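Local coordinates for exopolyphosphatase-related protein (Archaeoglobus fulgidus, PDB 3LLV), which probably binds a nicotinamide dinucleotide through this Rossmann-type N-terminal domain of a longer protein that may also bind nucleic acid, at residues A[82-85]-A[86-89]; A[125-128]-A[129-133]. All coordinates share one frame; numbering follows the deposited sequence.

Overall arrangement
Both contacts are turns of alpha helix, and together they illustrate how the same backbone pattern serves a partly buried and a surface position. Contact 1 lies on helix 81-94, the crossover between strands 73-76 and 99-103 of the parallel sheet in this Rossmann-type fold, with its centre about 11 Å from the centre of the chain and half of its residues buried. Contact 2 lies on helix 123-137, which follows strand 119-122 at one edge of the sheet and carries the chain outward; its centre is about 20 Å from the chain's centre. The two centres are 25 Å apart and the nearest atoms about 12 Å, so neither touches the other.

Contact 1 of 2, residues A[82-85]-A[86-89]; sequences EFNL and KILK
Lys89 reaches back one turn to Leu85, and its chain can be followed atom by atom. CB and CG pass the carbonyl of Leu85, CG coming to 3.4 Å from Leu85 O, and CD still lies nearest that oxygen, at 3.9 Å; beyond CG the chain runs extended, so that CE arrives at Leu85 CG (3.8 Å) and NZ at Leu85 CD2. Leu85 meets it with CG beside its own carbonyl carbon (chi1 -174°), on the side where Lys89 comes back, while its isobutyl group also packs on Glu111, Phe112 and Ala115. Replacing Leu85 by alanine is likely to open a gap against Phe112 and leave Lys89 CE without the leucine branch it rests on. This helix is the crossover of a Rossmann-type beta-alpha-beta unit, and Asn84 ties it to the sheet side: ND2 donates to the carbonyls of Gly78 and Arg102. On another flank Ile87 sets CG1 over one face of the Phe83 ring, toward the rim, and CD1 lies 3.7 Å from Phe83 CD2. At the exposed side a water donates to both Glu82 O and Glu82 OE1, 2.8 Å each, and weakly accepts from Lys86 NZ; Glu82 OE2 forms a salt bridge with Lys108.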
loop_
_atom_site.group_PDB
_atom_site.type_symbol
_atom_site.label_atom_id
_atom_site.label_comp_id
_atom_site.label_asym_id
_atom_site.label_seq_id
_atom_site.Cartn_x
_atom_site.Cartn_y
_atom_site.Cartn_z
ATOM N N GLU A 82 -4.937 -12.553 1.599
ATOM C CA GLU A 82 -3.919 -13.490 2.085
ATOM C C GLU A 82 -2.518 -13.003 1.729
ATOM O O GLU A 82 -1.604 -13.077 2.558
ATOM C CB GLU A 82 -4.196 -14.915 1.616
ATOM C CG GLU A 82 -5.420 -15.551 2.347
ATOM C CD GLU A 82 -5.370 -15.388 3.881
ATOM O OE1 GLU A 82 -4.326 -15.728 4.501
ATOM O OE2 GLU A 82 -6.386 -14.931 4.471
ATOM N N PHE A 83 -2.385 -12.434 0.536
ATOM C CA PHE A 83 -1.124 -11.859 0.103
ATOM C C PHE A 83 -0.729 -10.644 0.922
ATOM O O PHE A 83 0.437 -10.511 1.334
ATOM C CB PHE A 83 -1.136 -11.531 -1.406
ATOM C CG PHE A 83 0.232 -11.365 -2.002
ATOM C CD1 PHE A 83 1.192 -12.376 -1.880
ATOM C CD2 PHE A 83 0.559 -10.215 -2.717
ATOM C CE1 PHE A 83 2.453 -12.223 -2.435
ATOM C CE2 PHE A 83 1.832 -10.059 -3.285
ATOM C CZ PHE A 83 2.770 -11.059 -3.141
ATOM N N ASN A 84 -1.702 -9.778 1.209
ATOM C CA ASN A 84 -1.441 -8.579 2.002
ATOM C C ASN A 84 -0.972 -8.932 3.420
ATOM O O ASN A 84 -0.145 -8.235 3.987
ATOM C CB ASN A 84 -2.699 -7.691 2.071
ATOM C CG ASN A 84 -2.955 -6.939 0.779
ATOM O OD1 ASN A 84 -2.235 -7.093 -0.214
ATOM N ND2 ASN A 84 -4.010 -6.133 0.780
ATOM N N LEU A 85 -1.482 -10.033 3.975
ATOM C CA LEU A 85 -1.099 -10.426 5.325
ATOM C C LEU A 85 0.358 -10.885 5.297
ATOM O O LEU A 85 1.156 -10.533 6.182
ATOM C CB LEU A 85 -2.049 -11.514 5.872
ATOM C CG LEU A 85 -1.840 -11.910 7.320
ATOM C CD1 LEU A 85 -2.152 -10.717 8.255
ATOM C CD2 LEU A 85 -2.756 -13.064 7.676
ATOM N N LYS A 86 0.713 -11.637 4.250
ATOM C CA LYS A 86 2.093 -12.075 4.069
ATOM C C LYS A 86 3.029 -10.886 3.907
ATOM O O LYS A 86 4.147 -10.883 4.474
ATOM C CB LYS A 86 2.192 -13.015 2.879
ATOM C CG LYS A 86 1.710 -14.413 3.177
ATOM C CD LYS A 86 1.769 -15.253 1.907
ATOM C CE LYS A 86 1.815 -16.740 2.215
ATOM N NZ LYS A 86 0.644 -17.185 3.019
ATOM N N ILE A 87 2.573 -9.872 3.171
ATOM C CA ILE A 87 3.378 -8.672 2.961
ATOM C C ILE A 87 3.595 -7.950 4.282
ATOM O O ILE A 87 4.729 -7.575 4.639
ATOM C CB ILE A 87 2.695 -7.712 1.960
ATOM C CG1 ILE A 87 2.694 -8.324 0.541
ATOM C CG2 ILE A 87 3.328 -6.339 2.026
ATOM C CD1 ILE A 87 1.757 -7.608 -0.397
ATOM N N LEU A 88 2.512 -7.803 5.039
ATOM C CA LEU A 88 2.562 -7.085 6.314
ATOM C C LEU A 88 3.506 -7.820 7.288
ATOM O O LEU A 88 4.266 -7.180 8.001
ATOM C CB LEU A 88 1.151 -7.000 6.915
ATOM C CG LEU A 88 1.019 -6.461 8.355
ATOM C CD1 LEU A 88 1.580 -5.032 8.440
ATOM C CD2 LEU A 88 -0.452 -6.502 8.814
ATOM N N LYS A 89 3.444 -9.152 7.315
ATOM C CA LYS A 89 4.302 -9.915 8.224
ATOM C C LYS A 89 5.777 -9.800 7.831
ATOM O O LYS A 89 6.630 -9.698 8.715
ATOM C CB LYS A 89 3.856 -11.374 8.249
ATOM C CG LYS A 89 2.559 -11.553 9.074
ATOM C CD LYS A 89 2.031 -12.994 9.045
ATOM C CE LYS A 89 0.721 -13.088 9.804
ATOM N NZ LYS A 89 0.085 -14.432 9.719
HETATM O O HOH W 1 -1.655 -15.037 4.513
#

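Contact 2 of 2, residues A[125-128]-A[129-133]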
loop_
_atom_site.group_PDB
_atom_site.type_symbol
_atom_site.label_atom_id
_atom_site.label_comp_id
_atom_site.label_asym_id
_atom_site.label_seq_id
_atom_site.Cartn_x
_atom_site.Cartn_y
_atom_site.Cartn_z
ATOM N N ASP A 125 -16.056 -0.579 4.142
ATOM C CA ASP A 125 -16.120 0.751 4.788
ATOM C C ASP A 125 -15.820 1.892 3.805
ATOM O O ASP A 125 -16.495 2.926 3.821
ATOM C CB ASP A 125 -15.113 0.864 5.949
ATOM C CG ASP A 125 -15.545 0.136 7.197
ATOM O OD1 ASP A 125 -16.686 -0.387 7.259
ATOM O OD2 ASP A 125 -14.711 0.086 8.142
ATOM N N ALA A 126 -14.778 1.713 2.986
ATOM C CA ALA A 126 -14.395 2.701 1.980
ATOM C C ALA A 126 -15.523 2.938 0.965
ATOM O O ALA A 126 -15.857 4.074 0.614
ATOM C CB ALA A 126 -13.090 2.254 1.287
ATOM N N VAL A 127 -16.149 1.846 0.546
ATOM C CA VAL A 127 -17.261 1.911 -0.410
ATOM C C VAL A 127 -18.470 2.589 0.250
ATOM O O VAL A 127 -19.097 3.484 -0.326
ATOM C CB VAL A 127 -17.604 0.516 -0.946
ATOM C CG1 VAL A 127 -18.958 0.517 -1.687
ATOM C CG2 VAL A 127 -16.488 0.056 -1.930
ATOM N N LYS A 128 -18.798 2.163 1.473
ATOM C CA LYS A 128 -19.905 2.784 2.199
ATOM C C LYS A 128 -19.692 4.303 2.285
ATOM O O LYS A 128 -20.599 5.059 1.978
ATOM C CB LYS A 128 -20.011 2.175 3.594
ATOM C CG LYS A 128 -21.062 2.796 4.527
ATOM C CD LYS A 128 -20.940 2.198 5.936
ATOM C CE LYS A 128 -19.794 2.822 6.728
ATOM N NZ LYS A 128 -19.496 2.061 7.947
ATOM N N GLN A 129 -18.497 4.747 2.686
ATOM C CA GLN A 129 -18.265 6.180 2.864
ATOM C C GLN A 129 -18.380 6.938 1.546
ATOM O O GLN A 129 -18.899 8.053 1.506
ATOM C CB GLN A 129 -16.924 6.476 3.571
ATOM C CG GLN A 129 -17.102 6.670 5.089
ATOM C CD GLN A 129 -18.255 7.638 5.442
ATOM O OE1 GLN A 129 -18.325 8.769 4.932
ATOM N NE2 GLN A 129 -19.179 7.174 6.287
ATOM N N ALA A 130 -17.940 6.307 0.462
ATOM C CA ALA A 130 -18.063 6.910 -0.865
ATOM C C ALA A 130 -19.531 7.125 -1.252
ATOM O O ALA A 130 -19.905 8.217 -1.728
ATOM C CB ALA A 130 -17.296 6.083 -1.925
ATOM N N PHE A 131 -20.357 6.096 -1.040
ATOM C CA PHE A 131 -21.817 6.222 -1.214
ATOM C C PHE A 131 -22.374 7.337 -0.347
ATOM O O PHE A 131 -23.139 8.190 -0.837
ATOM C CB PHE A 131 -22.532 4.906 -0.892
ATOM C CG PHE A 131 -22.649 3.950 -2.073
ATOM C CD1 PHE A 131 -23.793 3.935 -2.870
ATOM C CD2 PHE A 131 -21.625 3.059 -2.378
ATOM C CE1 PHE A 131 -23.915 3.045 -3.961
ATOM C CE2 PHE A 131 -21.745 2.177 -3.482
ATOM C CZ PHE A 131 -22.904 2.170 -4.256
HETATM N N MSE A 132 -22.001 7.344 0.937
HETATM C CA MSE A 132 -22.513 8.366 1.855
HETATM C C MSE A 132 -22.152 9.781 1.420
HETATM O O MSE A 132 -22.988 10.678 1.512
HETATM C CB MSE A 132 -22.052 8.116 3.294
HETATM C CG MSE A 132 -22.627 6.862 3.891
HETATM SE SE MSE A 132 -24.602 6.870 4.043
HETATM C CE MSE A 132 -24.877 8.372 5.282
ATOM N N ASP A 133 -20.911 9.975 0.963
ATOM C CA ASP A 133 -20.456 11.288 0.524
ATOM C C ASP A 133 -21.294 11.791 -0.650
ATOM O O ASP A 133 -21.677 12.969 -0.694
ATOM C CB ASP A 133 -18.977 11.268 0.117
ATOM C CG ASP A 133 -18.025 11.129 1.303
ATOM O OD1 ASP A 133 -18.438 11.286 2.479
ATOM O OD2 ASP A 133 -16.836 10.854 1.043
#
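Phe131 and Val127 meet one turn apart on the last helix of this domain construct, 123-137, after edge strand 119-122 of the Rossmann-type sheet. Four main-chain bonds of the i to i+4 kind define these turns of the helix: Gln129 N to Asp125 O, Ala130 N to Ala126 O, Phe131 N to Val127 O and Met132 N to Lys128 O. The third is the straightest at its hydrogen, 175°, with Phe131 N 3.0 Å from Val127 O. The main apolar contact is between one pair of side chains, which lie side by side and point the same way. Val127 places CG1 anti to its backbone nitrogen (chi1 167°), and that methyl comes 3.7 Å from Phe131 CE2. Charge pairing is looser: Lys128, its chain bent at chi3 (79°), turns back toward Asp125, but NZ stays 3.8 Å from Asp125 OD1, a long salt bridge at the surface. Carbon-to-oxygen packing accompanies the backbone bonds. Selenomethionine Met132 holds CG 3.3 Å from Lys128 O before bending away, and the Phe131 ring turns its edge to a carbonyl, with Val127 O in the ring plane and 3.3 Å from Phe131 CD2.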